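Local structure of intimin (Escherichia coli, 1F00) at residues Gly113-Pro116 / Thr117-Gln121. The protein is a bacterial adhesin that probably presents a C-type lectin-like domain on immunoglobulin-like domains to bind its receptor during attachment to the host cell. Numbering follows the deposited sequence.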
ATOM      1  N   GLY A 113     -12.403  -2.203  -3.870  1.00 21.71           N
ATOM      2  CA  GLY A 113     -12.264  -2.237  -5.313  1.00 19.85           C
ATOM      3  C   GLY A 113     -11.053  -1.433  -5.739  1.00 20.39           C
ATOM      4  O   GLY A 113     -10.074  -1.334  -4.996  1.00 20.62           O
ATOM      5  N   LYS A 114     -11.114  -0.868  -6.941  1.00 18.60           N
ATOM      6  CA  LYS A 114     -10.024  -0.049  -7.451  1.00 18.83           C
ATOM      7  C   LYS A 114     -10.144   1.343  -6.840  1.00 18.56           C
ATOM      8  O   LYS A 114     -11.187   1.699  -6.300  1.00 17.27           O
ATOM      9  CB  LYS A 114     -10.105   0.061  -8.974  1.00 19.76           C
ATOM     10  CG  LYS A 114      -9.889  -1.245  -9.720  1.00 21.37           C
ATOM     11  CD  LYS A 114      -9.721  -0.964 -11.209  1.00 26.41           C
ATOM     12  CE  LYS A 114      -9.316  -2.207 -11.986  1.00 28.17           C
ATOM     13  NZ  LYS A 114      -8.922  -1.847 -13.386  1.00 30.53           N
ATOM     14  N   LEU A 115      -9.079   2.132  -6.921  1.00 18.57           N
ATOM     15  CA  LEU A 115      -9.107   3.487  -6.381  1.00 17.35           C
ATOM     16  C   LEU A 115     -10.002   4.346  -7.268  1.00 16.47           C
ATOM     17  O   LEU A 115      -9.836   4.363  -8.482  1.00 18.62           O
ATOM     18  CB  LEU A 115      -7.699   4.092  -6.376  1.00 15.34           C
ATOM     19  CG  LEU A 115      -7.626   5.472  -5.726  1.00 16.75           C
ATOM     20  CD1 LEU A 115      -7.724   5.310  -4.212  1.00 19.54           C
ATOM     21  CD2 LEU A 115      -6.330   6.160  -6.098  1.00 15.75           C
ATOM     22  N   PRO A 116     -10.956   5.080  -6.674  1.00 16.18           N
ATOM     23  CA  PRO A 116     -11.839   5.922  -7.489  1.00 16.94           C
ATOM     24  C   PRO A 116     -11.021   6.940  -8.290  1.00 15.92           C
ATOM     25  O   PRO A 116      -9.921   7.315  -7.878  1.00 14.56           O
ATOM     26  CB  PRO A 116     -12.733   6.598  -6.447  1.00 15.86           C
ATOM     27  CG  PRO A 116     -12.779   5.596  -5.338  1.00 14.24           C
ATOM     28  CD  PRO A 116     -11.340   5.140  -5.253  1.00 14.96           C
ATOM     29  N   THR A 117     -11.554   7.367  -9.434  1.00 15.34           N
ATOM     30  CA  THR A 117     -10.877   8.347 -10.280  1.00 17.16           C
ATOM     31  C   THR A 117     -11.436   9.743 -10.029  1.00 16.42           C
ATOM     32  O   THR A 117     -11.058  10.707 -10.696  1.00 16.70           O
ATOM     33  CB  THR A 117     -11.032   8.010 -11.765  1.00 18.64           C
ATOM     34  OG1 THR A 117     -12.421   7.937 -12.094  1.00 21.22           O
ATOM     35  CG2 THR A 117     -10.358   6.680 -12.076  1.00 20.27           C
ATOM     36  N   VAL A 118     -12.362   9.826  -9.075  1.00 15.93           N
ATOM     37  CA  VAL A 118     -12.965  11.090  -8.650  1.00 17.54           C
ATOM     38  C   VAL A 118     -12.674  11.106  -7.155  1.00 16.73           C
ATOM     39  O   VAL A 118     -13.101  10.211  -6.421  1.00 16.44           O
ATOM     40  CB  VAL A 118     -14.488  11.115  -8.889  1.00 20.15           C
ATOM     41  CG1 VAL A 118     -15.066  12.444  -8.434  1.00 18.52           C
ATOM     42  CG2 VAL A 118     -14.775  10.904 -10.363  1.00 23.63           C
ATOM     43  N   TRP A 119     -11.930  12.102  -6.697  1.00 16.53           N
ATOM     44  CA  TRP A 119     -11.554  12.140  -5.289  1.00 16.51           C
ATOM     45  C   TRP A 119     -12.165  13.218  -4.429  1.00 16.21           C
ATOM     46  O   TRP A 119     -12.056  14.405  -4.736  1.00 12.93           O
ATOM     47  CB  TRP A 119     -10.043  12.315  -5.122  1.00 16.65           C
ATOM     48  CG  TRP A 119      -9.145  11.318  -5.762  1.00 16.19           C
ATOM     49  CD1 TRP A 119      -9.489  10.147  -6.371  1.00 16.03           C
ATOM     50  CD2 TRP A 119      -7.718  11.407  -5.835  1.00 16.33           C
ATOM     51  NE1 TRP A 119      -8.359   9.498  -6.823  1.00 15.01           N
ATOM     52  CE2 TRP A 119      -7.258  10.254  -6.506  1.00 15.39           C
ATOM     53  CE3 TRP A 119      -6.784  12.355  -5.395  1.00 13.78           C
ATOM     54  CZ2 TRP A 119      -5.900  10.021  -6.752  1.00 15.71           C
ATOM     55  CZ3 TRP A 119      -5.432  12.125  -5.638  1.00 14.94           C
ATOM     56  CH2 TRP A 119      -5.006  10.965  -6.314  1.00 15.10           C
ATOM     57  N   LEU A 120     -12.796  12.806  -3.339  1.00 14.93           N
ATOM     58  CA  LEU A 120     -13.303  13.774  -2.386  1.00 15.45           C
ATOM     59  C   LEU A 120     -11.970  14.158  -1.736  1.00 13.50           C
ATOM     60  O   LEU A 120     -11.224  13.275  -1.306  1.00 13.19           O
ATOM     61  CB  LEU A 120     -14.199  13.087  -1.352  1.00 15.38           C
ATOM     62  CG  LEU A 120     -14.615  13.924  -0.141  1.00 17.87           C
ATOM     63  CD1 LEU A 120     -15.417  15.137  -0.599  1.00 15.16           C
ATOM     64  CD2 LEU A 120     -15.449  13.061   0.807  1.00 17.24           C
ATOM     65  N   GLN A 121     -11.635  15.441  -1.679  1.00 12.99           N
ATOM     66  CA  GLN A 121     -10.360  15.803  -1.059  1.00 14.16           C
ATOM     67  C   GLN A 121     -10.316  15.326   0.387  1.00 15.02           C
ATOM     68  O   GLN A 121     -11.267  15.527   1.147  1.00 13.84           O
ATOM     69  CB  GLN A 121     -10.114  17.314  -1.095  1.00 14.55           C
ATOM     70  CG  GLN A 121      -8.671  17.655  -0.724  1.00 15.87           C
ATOM     71  CD  GLN A 121      -8.360  19.146  -0.737  1.00 16.42           C
ATOM     72  OE1 GLN A 121      -7.259  19.548  -1.102  1.00 18.18           O
ATOM     73  NE2 GLN A 121      -9.318  19.964  -0.325  1.00 15.06           N
TER
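Trp119 folds its indole back along the chain toward Leu115 and Pro116: with chi1 at -57° its CG lies anti to the carbonyl carbon and beside the backbone N, and the pyrrole side of the ring is presented to the preceding loop. Leu115, for its part, extends CG anti to its own N, which carries CD2 over to the same indole.

The central link is a hydrogen bond from Trp119 NE1 to Pro116 O, 2.9 Å long. The carbonyl oxygen lies in the plane of the indole, at its edge, yet the bond is noticeably bent, with an N-H...O angle of 131°. Seen from the acceptor, the donor stands out of the carbonyl plane. That bend brings the neighbouring ring carbon close as well, Trp119 CD1 being 3.2 Å from Pro116 O. The bond links the side chain of strand residue Trp119 to a backbone carbonyl three residues earlier, and it gives the indole nitrogen of a buried tryptophan a polar partner while helping to hold the ring's rotation.

Beside this bond the packing is apolar. Leu115 CD2 approaches Trp119 CZ2 obliquely at 3.9 Å, the two side chains crossing at about a right angle. On the backbone side, Pro116 CB rests 3.6 Å from Val118 O.

The loop leads from strand 112-113 of an Ig-like sheet into strand 118-120, which pairs in parallel with strand 184-190 in a three-stranded sheet completed by strand 276-281. Those two partner strands belong to the C-type lectin-like region, placing the contact where the two folds join. Ile179 of strand 173-179 touches both Leu115 and Trp119, while Trp224 of helix 214-224 packs on Pro116 and hydrogen-bonds through NE1 to Val118 O.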